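PDB 3IA7: CalG4 from Micromonospora echinospora, which is a two-domain GT-B-fold protein, built from two Rossmann-like domains that face each other across a cleft. Local coordinates for residues Glu186-Ile190 with Glu392-Tyr396; Asn11-His17 with Asp109-Phe113; Arg34-Thr40 with Ala52-Tyr57. One frame throughout, in Å; residues are numbered along the deposited sequence.

Interaction 1: residues Glu186-Ile190 with Glu392-Tyr396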
ATOM      1  N   GLU A 186     -14.696  -7.488  23.781  1.00 14.38           N
ATOM      2  CA  GLU A 186     -14.232  -6.100  23.919  1.00 14.53           C
ATOM      3  C   GLU A 186     -15.311  -5.062  23.578  1.00 14.65           C
ATOM      4  O   GLU A 186     -16.251  -5.370  22.857  1.00 16.38           O
ATOM      5  CB  GLU A 186     -12.975  -5.864  23.052  1.00 13.87           C
ATOM      6  CG  GLU A 186     -12.182  -4.623  23.523  1.00 11.54           C
ATOM      7  CD  GLU A 186     -12.005  -4.583  25.059  1.00 15.86           C
ATOM      8  OE1 GLU A 186     -11.140  -5.304  25.590  1.00 14.96           O
ATOM      9  OE2 GLU A 186     -12.780  -3.881  25.745  1.00 12.47           O
ATOM     10  N   GLY A 187     -15.217  -3.865  24.157  1.00 16.09           N
ATOM     11  CA  GLY A 187     -16.201  -2.786  23.856  1.00 15.94           C
ATOM     12  C   GLY A 187     -16.263  -2.465  22.351  1.00 16.19           C
ATOM     13  O   GLY A 187     -17.323  -2.084  21.826  1.00 13.99           O
ATOM     14  N   LEU A 188     -15.116  -2.600  21.674  1.00 14.97           N
ATOM     15  CA  LEU A 188     -14.993  -2.456  20.202  1.00 14.88           C
ATOM     16  C   LEU A 188     -13.939  -3.431  19.671  1.00 15.36           C
ATOM     17  O   LEU A 188     -12.845  -3.577  20.249  1.00 14.47           O
ATOM     18  CB  LEU A 188     -14.618  -1.000  19.769  1.00 14.86           C
ATOM     19  CG  LEU A 188     -14.355  -0.777  18.252  1.00 15.66           C
ATOM     20  CD1 LEU A 188     -15.689  -0.968  17.435  1.00 15.56           C
ATOM     21  CD2 LEU A 188     -13.670   0.593  17.970  1.00 14.24           C
ATOM     22  N   THR A 189     -14.280  -4.123  18.579  1.00 13.31           N
ATOM     23  CA  THR A 189     -13.352  -5.017  17.922  1.00 14.01           C
ATOM     24  C   THR A 189     -13.323  -4.647  16.436  1.00 13.65           C
ATOM     25  O   THR A 189     -14.384  -4.634  15.787  1.00 13.73           O
ATOM     26  CB  THR A 189     -13.779  -6.509  18.090  1.00 14.21           C
ATOM     27  OG1 THR A 189     -13.824  -6.849  19.514  1.00 17.10           O
ATOM     28  CG2 THR A 189     -12.713  -7.426  17.417  1.00 13.62           C
ATOM     29  N   ILE A 190     -12.125  -4.340  15.934  1.00 12.68           N
ATOM     30  CA  ILE A 190     -11.887  -4.021  14.559  1.00 13.85           C
ATOM     31  C   ILE A 190     -11.325  -5.291  13.925  1.00 13.38           C
ATOM     32  O   ILE A 190     -10.255  -5.810  14.312  1.00 13.12           O
ATOM     33  CB  ILE A 190     -10.876  -2.822  14.362  1.00 13.91           C
ATOM     34  CG1 ILE A 190     -11.245  -1.597  15.247  1.00 17.79           C
ATOM     35  CG2 ILE A 190     -10.677  -2.490  12.807  1.00 12.69           C
ATOM     36  CD1 ILE A 190     -12.453  -0.855  14.845  1.00 17.84           C
ATOM     37  N   GLU A 392     -14.332   4.528  13.601  1.00 13.61           N
ATOM     38  CA  GLU A 392     -14.954   3.680  14.634  1.00 14.23           C
ATOM     39  C   GLU A 392     -14.200   3.921  15.931  1.00 14.30           C
ATOM     40  O   GLU A 392     -14.793   4.035  16.981  1.00 13.54           O
ATOM     41  CB  GLU A 392     -14.812   2.193  14.304  1.00 14.78           C
ATOM     42  CG  GLU A 392     -15.514   1.730  13.034  1.00 20.25           C
ATOM     43  CD  GLU A 392     -17.005   1.488  13.176  1.00 21.19           C
ATOM     44  OE1 GLU A 392     -17.543   1.424  14.308  1.00 24.73           O
ATOM     45  OE2 GLU A 392     -17.650   1.319  12.123  1.00 27.47           O
ATOM     46  N   VAL A 393     -12.880   3.995  15.851  1.00 12.82           N
ATOM     47  CA  VAL A 393     -12.110   4.228  17.072  1.00 13.27           C
ATOM     48  C   VAL A 393     -12.432   5.609  17.635  1.00 12.91           C
ATOM     49  O   VAL A 393     -12.647   5.762  18.866  1.00 11.19           O
ATOM     50  CB  VAL A 393     -10.607   4.116  16.824  1.00 13.19           C
ATOM     51  CG1 VAL A 393      -9.841   4.618  18.060  1.00 14.31           C
ATOM     52  CG2 VAL A 393     -10.186   2.640  16.405  1.00 10.77           C
ATOM     53  N   GLU A 394     -12.440   6.638  16.774  1.00 12.17           N
ATOM     54  CA  GLU A 394     -12.761   7.986  17.276  1.00 12.61           C
ATOM     55  C   GLU A 394     -14.181   8.114  17.860  1.00 13.04           C
ATOM     56  O   GLU A 394     -14.369   8.768  18.889  1.00 12.58           O
ATOM     57  CB  GLU A 394     -12.516   9.076  16.220  1.00 11.56           C
ATOM     58  CG  GLU A 394     -11.026   9.228  15.846  1.00 13.54           C
ATOM     59  CD  GLU A 394     -10.811  10.406  14.952  1.00 17.16           C
ATOM     60  OE1 GLU A 394     -11.595  10.553  13.985  1.00 13.92           O
ATOM     61  OE2 GLU A 394      -9.865  11.182  15.237  1.00 15.34           O
ATOM     62  N   ALA A 395     -15.155   7.467  17.214  1.00 14.03           N
ATOM     63  CA  ALA A 395     -16.535   7.417  17.709  1.00 14.31           C
ATOM     64  C   ALA A 395     -16.654   6.691  19.068  1.00 14.40           C
ATOM     65  O   ALA A 395     -17.398   7.128  19.934  1.00 12.18           O
ATOM     66  CB  ALA A 395     -17.486   6.759  16.667  1.00 14.57           C
ATOM     67  N   TYR A 396     -15.920   5.587  19.234  1.00 13.05           N
ATOM     68  CA  TYR A 396     -15.900   4.810  20.473  1.00 13.37           C
ATOM     69  C   TYR A 396     -15.380   5.698  21.582  1.00 14.72           C
ATOM     70  O   TYR A 396     -15.990   5.801  22.651  1.00 14.09           O
ATOM     71  CB  TYR A 396     -15.027   3.557  20.255  1.00 13.92           C
ATOM     72  CG  TYR A 396     -14.811   2.613  21.427  1.00 13.10           C
ATOM     73  CD1 TYR A 396     -15.886   1.950  22.061  1.00 10.58           C
ATOM     74  CD2 TYR A 396     -13.535   2.386  21.893  1.00 12.19           C
ATOM     75  CE1 TYR A 396     -15.667   1.078  23.107  1.00 11.48           C
ATOM     76  CE2 TYR A 396     -13.301   1.513  22.936  1.00 12.17           C
ATOM     77  CZ  TYR A 396     -14.360   0.857  23.536  1.00  9.24           C
ATOM     78  OH  TYR A 396     -14.098  -0.064  24.527  1.00 11.06           O
TER

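Interaction 2: residues Asn11-His17 with Asp109-Phe113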
ATOM      1  N   ASN A  11       1.040  -4.985  20.445  1.00 10.99           N
ATOM      2  CA  ASN A  11       1.008  -6.035  19.453  1.00 11.22           C
ATOM      3  C   ASN A  11       2.186  -6.994  19.633  1.00 11.80           C
ATOM      4  O   ASN A  11       3.212  -6.644  20.253  1.00 12.32           O
ATOM      5  CB  ASN A  11       1.039  -5.469  18.012  1.00 10.51           C
ATOM      6  CG  ASN A  11       0.305  -6.391  16.987  1.00 12.65           C
ATOM      7  OD1 ASN A  11       0.030  -7.576  17.230  1.00 11.86           O
ATOM      8  ND2 ASN A  11      -0.088  -5.804  15.883  1.00 15.02           N
ATOM      9  N   VAL A  12       2.007  -8.208  19.137  1.00 10.20           N
ATOM     10  CA  VAL A  12       3.075  -9.195  19.140  1.00 10.73           C
ATOM     11  C   VAL A  12       3.953  -8.941  17.884  1.00 12.28           C
ATOM     12  O   VAL A  12       3.543  -8.250  16.957  1.00 11.82           O
ATOM     13  CB  VAL A  12       2.525 -10.651  19.209  1.00 10.92           C
ATOM     14  CG1 VAL A  12       1.697 -10.942  17.992  1.00  9.87           C
ATOM     15  CG2 VAL A  12       3.681 -11.686  19.290  1.00 11.53           C
ATOM     16  N   GLN A  13       5.168  -9.471  17.866  1.00 14.06           N
ATOM     17  CA  GLN A  13       5.960  -9.301  16.662  1.00 16.00           C
ATOM     18  C   GLN A  13       5.442 -10.299  15.604  1.00 16.36           C
ATOM     19  O   GLN A  13       4.793 -11.287  15.930  1.00 18.85           O
ATOM     20  CB  GLN A  13       7.461  -9.396  16.961  1.00 16.16           C
ATOM     21  CG  GLN A  13       7.900 -10.674  17.483  1.00 16.05           C
ATOM     22  CD  GLN A  13       9.414 -10.919  17.338  1.00 16.40           C
ATOM     23  OE1 GLN A  13      10.250 -10.029  16.952  1.00 10.39           O
ATOM     24  NE2 GLN A  13       9.782 -12.135  17.692  1.00 14.26           N
ATOM     25  N   GLY A  14       5.704 -10.037  14.343  1.00 14.99           N
ATOM     26  CA  GLY A  14       5.298 -10.965  13.309  1.00 12.47           C
ATOM     27  C   GLY A  14       4.498 -10.197  12.290  1.00 12.17           C
ATOM     28  O   GLY A  14       3.606  -9.379  12.628  1.00 10.55           O
ATOM     29  N   HIS A  15       4.834 -10.461  11.036  1.00 12.33           N
ATOM     30  CA  HIS A  15       4.331  -9.704   9.941  1.00 13.41           C
ATOM     31  C   HIS A  15       2.792  -9.747   9.944  1.00 12.45           C
ATOM     32  O   HIS A  15       2.131  -8.729   9.690  1.00 11.63           O
ATOM     33  CB  HIS A  15       4.893 -10.247   8.627  1.00 14.49           C
ATOM     34  CG  HIS A  15       4.222  -9.676   7.423  1.00 18.71           C
ATOM     35  ND1 HIS A  15       4.423  -8.375   7.006  1.00 22.67           N
ATOM     36  CD2 HIS A  15       3.305 -10.206   6.578  1.00 23.17           C
ATOM     37  CE1 HIS A  15       3.681  -8.136   5.934  1.00 22.89           C
ATOM     38  NE2 HIS A  15       2.985  -9.227   5.660  1.00 25.16           N
ATOM     39  N   GLY A  16       2.250 -10.942  10.197  1.00 11.22           N
ATOM     40  CA  GLY A  16       0.820 -11.193  10.107  1.00 10.40           C
ATOM     41  C   GLY A  16       0.003 -10.439  11.148  1.00 11.49           C
ATOM     42  O   GLY A  16      -1.191 -10.233  10.962  1.00  9.21           O
ATOM     43  N   HIS A  17       0.647 -10.038  12.240  1.00 10.61           N
ATOM     44  CA  HIS A  17      -0.003  -9.311  13.322  1.00 11.95           C
ATOM     45  C   HIS A  17       0.254  -7.826  13.159  1.00 12.35           C
ATOM     46  O   HIS A  17      -0.660  -7.018  13.344  1.00 13.64           O
ATOM     47  CB  HIS A  17       0.533  -9.787  14.673  1.00 11.04           C
ATOM     48  CG  HIS A  17       0.078 -11.173  15.013  1.00 12.88           C
ATOM     49  ND1 HIS A  17      -1.102 -11.419  15.678  1.00 11.41           N
ATOM     50  CD2 HIS A  17       0.596 -12.384  14.701  1.00 14.11           C
ATOM     51  CE1 HIS A  17      -1.280 -12.728  15.790  1.00 12.55           C
ATOM     52  NE2 HIS A  17      -0.252 -13.333  15.225  1.00 13.00           N
ATOM     53  N   ASP A 109      -3.849  -6.097  19.710  1.00 12.93           N
ATOM     54  CA  ASP A 109      -4.148  -7.222  18.815  1.00 13.94           C
ATOM     55  C   ASP A 109      -4.631  -8.390  19.637  1.00 13.55           C
ATOM     56  O   ASP A 109      -4.300  -8.534  20.818  1.00 12.42           O
ATOM     57  CB  ASP A 109      -2.883  -7.620  18.022  1.00 13.38           C
ATOM     58  CG  ASP A 109      -3.110  -8.849  17.134  1.00 17.65           C
ATOM     59  OD1 ASP A 109      -3.715  -8.654  16.067  1.00 18.44           O
ATOM     60  OD2 ASP A 109      -2.696  -9.993  17.518  1.00 15.16           O
ATOM     61  N   VAL A 110      -5.435  -9.242  19.012  1.00 12.60           N
ATOM     62  CA  VAL A 110      -5.995 -10.417  19.715  1.00 14.75           C
ATOM     63  C   VAL A 110      -4.951 -11.388  20.306  1.00 13.00           C
ATOM     64  O   VAL A 110      -5.176 -11.951  21.377  1.00 12.53           O
ATOM     65  CB  VAL A 110      -7.025 -11.160  18.834  1.00 14.62           C
ATOM     66  CG1 VAL A 110      -6.326 -11.768  17.619  1.00 17.40           C
ATOM     67  CG2 VAL A 110      -7.798 -12.252  19.663  1.00 19.98           C
ATOM     68  N   PHE A 111      -3.794 -11.538  19.674  1.00 13.65           N
ATOM     69  CA  PHE A 111      -2.785 -12.451  20.254  1.00 14.45           C
ATOM     70  C   PHE A 111      -2.341 -11.971  21.678  1.00 13.14           C
ATOM     71  O   PHE A 111      -2.426 -12.740  22.655  1.00 15.12           O
ATOM     72  CB  PHE A 111      -1.611 -12.611  19.295  1.00 15.22           C
ATOM     73  CG  PHE A 111      -0.481 -13.504  19.831  1.00 18.59           C
ATOM     74  CD1 PHE A 111      -0.209 -14.729  19.228  1.00 24.07           C
ATOM     75  CD2 PHE A 111       0.301 -13.093  20.902  1.00 20.46           C
ATOM     76  CE1 PHE A 111       0.841 -15.564  19.744  1.00 22.81           C
ATOM     77  CE2 PHE A 111       1.343 -13.921  21.426  1.00 23.66           C
ATOM     78  CZ  PHE A 111       1.603 -15.131  20.820  1.00 20.46           C
ATOM     79  N   PRO A 112      -1.894 -10.721  21.823  1.00 13.37           N
ATOM     80  CA  PRO A 112      -1.698 -10.206  23.196  1.00 14.21           C
ATOM     81  C   PRO A 112      -2.954  -9.670  23.916  1.00 13.96           C
ATOM     82  O   PRO A 112      -2.880  -8.624  24.582  1.00 14.02           O
ATOM     83  CB  PRO A 112      -0.671  -9.057  22.972  1.00 14.00           C
ATOM     84  CG  PRO A 112      -1.132  -8.470  21.618  1.00 12.93           C
ATOM     85  CD  PRO A 112      -1.427  -9.741  20.810  1.00 12.91           C
ATOM     86  N   PHE A 113      -4.079 -10.401  23.876  1.00 13.05           N
ATOM     87  CA  PHE A 113      -5.280  -9.812  24.451  1.00 12.96           C
ATOM     88  C   PHE A 113      -5.172  -9.771  25.980  1.00 13.30           C
ATOM     89  O   PHE A 113      -5.781  -8.906  26.571  1.00 13.08           O
ATOM     90  CB  PHE A 113      -6.551 -10.543  24.047  1.00 12.70           C
ATOM     91  CG  PHE A 113      -6.779 -11.848  24.792  1.00 13.55           C
ATOM     92  CD1 PHE A 113      -7.640 -11.877  25.894  1.00 12.11           C
ATOM     93  CD2 PHE A 113      -6.186 -13.033  24.376  1.00 11.66           C
ATOM     94  CE1 PHE A 113      -7.899 -13.070  26.647  1.00 11.93           C
ATOM     95  CE2 PHE A 113      -6.471 -14.265  25.093  1.00 13.58           C
ATOM     96  CZ  PHE A 113      -7.344 -14.258  26.216  1.00 12.96           C
TER
HETATM   97  O   HOH W   1      -3.579  -6.796  13.963  1.00 34.38           O

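Interaction 3: residues Arg34-Thr40 with Ala52-Tyr57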
ATOM      1  N   ARG A  34      -1.390  11.050  19.068  1.00  9.71           N
ATOM      2  CA  ARG A  34      -0.073  10.566  19.481  1.00  8.88           C
ATOM      3  C   ARG A  34      -0.172   9.047  19.638  1.00  8.64           C
ATOM      4  O   ARG A  34      -0.957   8.541  20.482  1.00  8.08           O
ATOM      5  CB  ARG A  34       0.298  11.181  20.833  1.00  9.67           C
ATOM      6  CG  ARG A  34       1.637  10.651  21.347  1.00 10.21           C
ATOM      7  CD  ARG A  34       1.975  11.201  22.716  1.00 14.39           C
ATOM      8  NE  ARG A  34       3.165  10.511  23.217  1.00 12.87           N
ATOM      9  CZ  ARG A  34       3.601  10.600  24.469  1.00 14.58           C
ATOM     10  NH1 ARG A  34       2.913  11.301  25.370  1.00 13.45           N
ATOM     11  NH2 ARG A  34       4.716   9.967  24.819  1.00 17.03           N
ATOM     12  N   ILE A  35       0.569   8.321  18.804  1.00  8.66           N
ATOM     13  CA  ILE A  35       0.542   6.873  18.820  1.00  9.29           C
ATOM     14  C   ILE A  35       1.833   6.295  19.381  1.00 10.25           C
ATOM     15  O   ILE A  35       2.949   6.653  18.946  1.00 10.84           O
ATOM     16  CB  ILE A  35       0.311   6.256  17.397  1.00  9.45           C
ATOM     17  CG1 ILE A  35      -0.751   7.037  16.593  1.00 10.46           C
ATOM     18  CG2 ILE A  35       0.057   4.692  17.522  1.00 10.03           C
ATOM     19  CD1 ILE A  35      -2.195   6.993  17.282  1.00  7.80           C
ATOM     20  N   THR A  36       1.691   5.446  20.399  1.00  9.57           N
ATOM     21  CA  THR A  36       2.810   4.720  20.942  1.00  9.66           C
ATOM     22  C   THR A  36       2.531   3.255  20.608  1.00 10.48           C
ATOM     23  O   THR A  36       1.374   2.828  20.651  1.00 10.55           O
ATOM     24  CB  THR A  36       2.899   4.931  22.459  1.00 10.88           C
ATOM     25  OG1 THR A  36       3.116   6.337  22.739  1.00 11.03           O
ATOM     26  CG2 THR A  36       4.052   4.110  23.074  1.00  8.16           C
ATOM     27  N   TYR A  37       3.566   2.489  20.305  1.00  8.93           N
ATOM     28  CA  TYR A  37       3.340   1.178  19.743  1.00  9.01           C
ATOM     29  C   TYR A  37       4.389   0.222  20.332  1.00  8.33           C
ATOM     30  O   TYR A  37       5.609   0.459  20.177  1.00  8.73           O
ATOM     31  CB  TYR A  37       3.423   1.250  18.196  1.00  8.54           C
ATOM     32  CG  TYR A  37       2.852   0.022  17.455  1.00  9.96           C
ATOM     33  CD1 TYR A  37       1.770   0.151  16.597  1.00 10.14           C
ATOM     34  CD2 TYR A  37       3.459  -1.232  17.551  1.00 11.99           C
ATOM     35  CE1 TYR A  37       1.255  -0.936  15.908  1.00 10.42           C
ATOM     36  CE2 TYR A  37       2.939  -2.361  16.866  1.00 10.23           C
ATOM     37  CZ  TYR A  37       1.816  -2.187  16.053  1.00 11.80           C
ATOM     38  OH  TYR A  37       1.319  -3.254  15.322  1.00 12.83           O
ATOM     39  N   VAL A  38       3.901  -0.836  21.006  1.00  8.35           N
ATOM     40  CA  VAL A  38       4.790  -1.848  21.582  1.00  8.95           C
ATOM     41  C   VAL A  38       5.144  -2.926  20.549  1.00  8.99           C
ATOM     42  O   VAL A  38       4.255  -3.656  20.005  1.00  9.21           O
ATOM     43  CB  VAL A  38       4.176  -2.492  22.874  1.00  7.13           C
ATOM     44  CG1 VAL A  38       5.147  -3.526  23.539  1.00  8.36           C
ATOM     45  CG2 VAL A  38       3.704  -1.383  23.896  1.00 11.32           C
ATOM     46  N   THR A  39       6.446  -3.050  20.293  1.00  9.01           N
ATOM     47  CA  THR A  39       6.926  -4.023  19.336  1.00  9.36           C
ATOM     48  C   THR A  39       8.388  -4.399  19.600  1.00  9.62           C
ATOM     49  O   THR A  39       8.952  -4.004  20.617  1.00  9.80           O
ATOM     50  CB  THR A  39       6.718  -3.554  17.860  1.00 10.63           C
ATOM     51  OG1 THR A  39       6.913  -4.682  16.984  1.00 12.70           O
ATOM     52  CG2 THR A  39       7.700  -2.332  17.521  1.00 11.71           C
ATOM     53  N   THR A  40       8.976  -5.218  18.731  1.00  8.99           N
ATOM     54  CA  THR A  40      10.352  -5.633  18.902  1.00  9.79           C
ATOM     55  C   THR A  40      11.252  -4.856  17.940  1.00  9.17           C
ATOM     56  O   THR A  40      10.738  -4.182  17.041  1.00  9.01           O
ATOM     57  CB  THR A  40      10.514  -7.145  18.606  1.00 10.44           C
ATOM     58  OG1 THR A  40      10.135  -7.435  17.240  1.00  9.03           O
ATOM     59  CG2 THR A  40       9.736  -7.989  19.597  1.00 10.86           C
ATOM     60  N   ALA A  52       4.183   5.967  14.404  1.00 10.76           N
ATOM     61  CA  ALA A  52       4.174   5.721  15.849  1.00 10.83           C
ATOM     62  C   ALA A  52       5.532   5.835  16.511  1.00 10.76           C
ATOM     63  O   ALA A  52       6.571   5.514  15.885  1.00 11.43           O
ATOM     64  CB  ALA A  52       3.560   4.399  16.165  1.00  9.99           C
ATOM     65  N   GLU A  53       5.516   6.231  17.794  1.00 10.33           N
ATOM     66  CA  GLU A  53       6.670   6.105  18.686  1.00 12.06           C
ATOM     67  C   GLU A  53       6.715   4.668  19.170  1.00 11.63           C
ATOM     68  O   GLU A  53       5.658   4.117  19.448  1.00 13.28           O
ATOM     69  CB  GLU A  53       6.461   6.961  19.952  1.00 11.37           C
ATOM     70  CG  GLU A  53       6.484   8.449  19.761  1.00 17.75           C
ATOM     71  CD  GLU A  53       6.202   9.171  21.078  1.00 18.74           C
ATOM     72  OE1 GLU A  53       5.307  10.049  21.100  1.00 27.54           O
ATOM     73  OE2 GLU A  53       6.846   8.805  22.091  1.00 24.64           O
ATOM     74  N   VAL A  54       7.905   4.107  19.380  1.00 10.16           N
ATOM     75  CA  VAL A  54       8.032   2.669  19.701  1.00 10.80           C
ATOM     76  C   VAL A  54       8.438   2.477  21.182  1.00 10.01           C
ATOM     77  O   VAL A  54       9.305   3.197  21.700  1.00  8.50           O
ATOM     78  CB  VAL A  54       9.015   1.982  18.738  1.00 12.17           C
ATOM     79  CG1 VAL A  54       9.518   0.565  19.244  1.00 13.05           C
ATOM     80  CG2 VAL A  54       8.376   1.818  17.346  1.00 13.60           C
ATOM     81  N   VAL A  55       7.800   1.508  21.820  1.00  7.88           N
ATOM     82  CA  VAL A  55       8.205   0.962  23.107  1.00  8.20           C
ATOM     83  C   VAL A  55       8.661  -0.464  22.784  1.00  9.26           C
ATOM     84  O   VAL A  55       7.854  -1.309  22.323  1.00  9.27           O
ATOM     85  CB  VAL A  55       7.018   0.912  24.097  1.00  7.31           C
ATOM     86  CG1 VAL A  55       7.385  -0.009  25.345  1.00  7.23           C
ATOM     87  CG2 VAL A  55       6.642   2.345  24.548  1.00 10.18           C
ATOM     88  N   LEU A  56       9.945  -0.743  22.991  1.00  6.98           N
ATOM     89  CA  LEU A  56      10.464  -2.105  22.682  1.00  8.56           C
ATOM     90  C   LEU A  56      10.172  -3.116  23.782  1.00  8.71           C
ATOM     91  O   LEU A  56      10.208  -2.778  24.991  1.00  7.88           O
ATOM     92  CB  LEU A  56      11.997  -2.085  22.495  1.00  8.91           C
ATOM     93  CG  LEU A  56      12.490  -1.206  21.345  1.00  9.79           C
ATOM     94  CD1 LEU A  56      14.029  -1.163  21.408  1.00 13.97           C
ATOM     95  CD2 LEU A  56      12.010  -1.779  20.038  1.00 11.95           C
ATOM     96  N   TYR A  57       9.886  -4.350  23.357  1.00  8.39           N
ATOM     97  CA  TYR A  57       9.853  -5.474  24.275  1.00 10.67           C
ATOM     98  C   TYR A  57      10.744  -6.576  23.680  1.00 11.14           C
ATOM     99  O   TYR A  57      11.065  -6.573  22.474  1.00 10.44           O
ATOM    100  CB  TYR A  57       8.377  -5.921  24.543  1.00  9.46           C
ATOM    101  CG  TYR A  57       7.789  -6.909  23.527  1.00  9.89           C
ATOM    102  CD1 TYR A  57       7.827  -8.302  23.768  1.00  7.33           C
ATOM    103  CD2 TYR A  57       7.238  -6.466  22.312  1.00 10.39           C
ATOM    104  CE1 TYR A  57       7.276  -9.212  22.839  1.00  8.41           C
ATOM    105  CE2 TYR A  57       6.680  -7.380  21.408  1.00 10.53           C
ATOM    106  CZ  TYR A  57       6.696  -8.738  21.691  1.00  9.27           C
ATOM    107  OH  TYR A  57       6.198  -9.657  20.761  1.00 10.54           O
TER

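Interaction 1: residues Glu186-Ile190 with Glu392-Tyr396
The two backbones come closest at L188 and Y396, whose CA atoms are 7.3 Å apart, a separation filled by side chains packing on one another and on backbone atoms, with no hydrogen bond between the segments. The phenol ring of Y396 carries much of the contact. With CG anti to the backbone N (chi1 178°), the ring reaches from the helix toward 186-190, where L188 CB sits over the centre of one face in a CH-pi contact, 3.9 Å from the ring centroid. At the far end of the ring, Y396 OH comes within 3.5 Å of G187 CA, but its polar partner is the carbonyl of A127. The rest of L188 leans onto the helix: CD2 packs 3.8 Å from E392 O, which already accepts the helical bond from Y396 N, and the same methyl meets V393 CG2 at 4.3 Å. Beside it, I190 CD1 rests 3.9 Å from E392 CB, touching the aliphatic root of a side chain whose carboxylate is paired with R388. In the loop before the strand, E186 folds back so that OE2 accepts from G187 N, while OE1 is bonded to Y108. Strand 189-191 lies between strands 127-131 and 208-210 of the N-terminal sheet, and helix 385-400, the last of the chain, returns from the C-terminal domain to pack on it, a crossing characteristic of the GT-B fold.

Interaction 2: residues Asn11-His17 with Asp109-Phe113
D109 OD2 is gripped by two donors that approach from opposite faces of its carboxylate plane. H17 ND1 reaches D109 OD2 across the contact at 2.8 Å (N-H...O 148°), and F111 N, two residues further along the chain, closes an Asx turn onto the same D109 OD2 at 2.9 Å. Neither donor lies in the carboxylate plane, and the imidazole stands almost perpendicular to it and presents its edge to OD2. A chi1 of 176° swings the D109 carboxylate toward H17, and its other oxygen, OD1, receives a water that also donates to H17 O. H17 O takes a further bond from N11 ND2 at 2.9 Å, coming from above the carbonyl plane, while N11 OD1 accepts from V12 N at 2.8 Å; both ends of the amide are thus occupied and its rotation is fixed. These loops leave the C-terminal ends of two neighbouring parallel strands, 6-10 and 105-109, where Rossmann-like domains commonly place their functional loops, and G14 and P112 occupy the N-cap positions of helices 15-30 and 113-123. An apolar layer accompanies the polar network. F111 turns its edge to the face of H17 in an offset edge-to-face pair, centroids 5.5 Å apart and planes at 78°. V12 serves both rings, laying CG1 over a face of the imidazole and CG2 over a face of F111. P112 CG packs 3.9 Å from N11 CA.

Interaction 3: residues Arg34-Thr40 with Ala52-Tyr57
Over one face of the Y57 ring lies the methyl CG2 of T40, displaced toward the rim and 3.9 Å from the ring centroid in a CH-pi contact, while V38 CG1 approaches obliquely, 3.8 Å from Y57 CD2. The guanidinium of R34, at the other end of the contact, is met at its edge: R34 NE donates to the syn side of E53 OE1 at 3.0 Å, in a salt bridge whose two flat groups are nearly parallel (12°) but stepped, the bond leaving both planes at a tilt. Between these ends runs the parallel pairing of a beta-alpha-beta crossover, in which helix 41-49 links strand 34-39 to strand 53-56, the outermost strand of the sheet within the chain. Its bonds zigzag as parallel strands require: E53 N to I35 O, Y37 N to E53 O, V55 N to Y37 O, T39 N to V55 O, and Y57 N to T39 O at 2.9 Å. A52 CB tucks 3.7 Å from Y37 CB, on the side where helices 15-30 and 41-49 cover the sheet. Helix 75-98 packs against V55 and Y57, and its E86 binds the Y57 hydroxyl. A chi1 of -62° turns T36 OG1 to H6 and leaves the methyl facing V55, where T36 CG2 is pressed against V55 CG2 at 3.5 Å, tighter than an ordinary carbon-carbon contact.

In the fold
Interactions 2 and 3 adjoin in the N-terminal domain, interaction 3 nested within the chain loop that interaction 2 closes. They meet where Q13 OE1 lies 2.6 Å from T40 OG1 and N11 ND2 3.0 Å from Y37 OH, both probable hydrogen bonds. Interaction 1 touches neither; its centre is about 18 Å from that of interaction 2 and 20 Å from that of interaction 3, although it reaches the same sheet as interaction 3. Chemistry follows position: strand pairing with an exposed salt bridge at the sheet's border in interaction 3, a buried contact close to the molecule's centre, mixing a polar network with aromatic packing, in interaction 2, and partly buried, chiefly apolar helix-on-sheet packing in interaction 1.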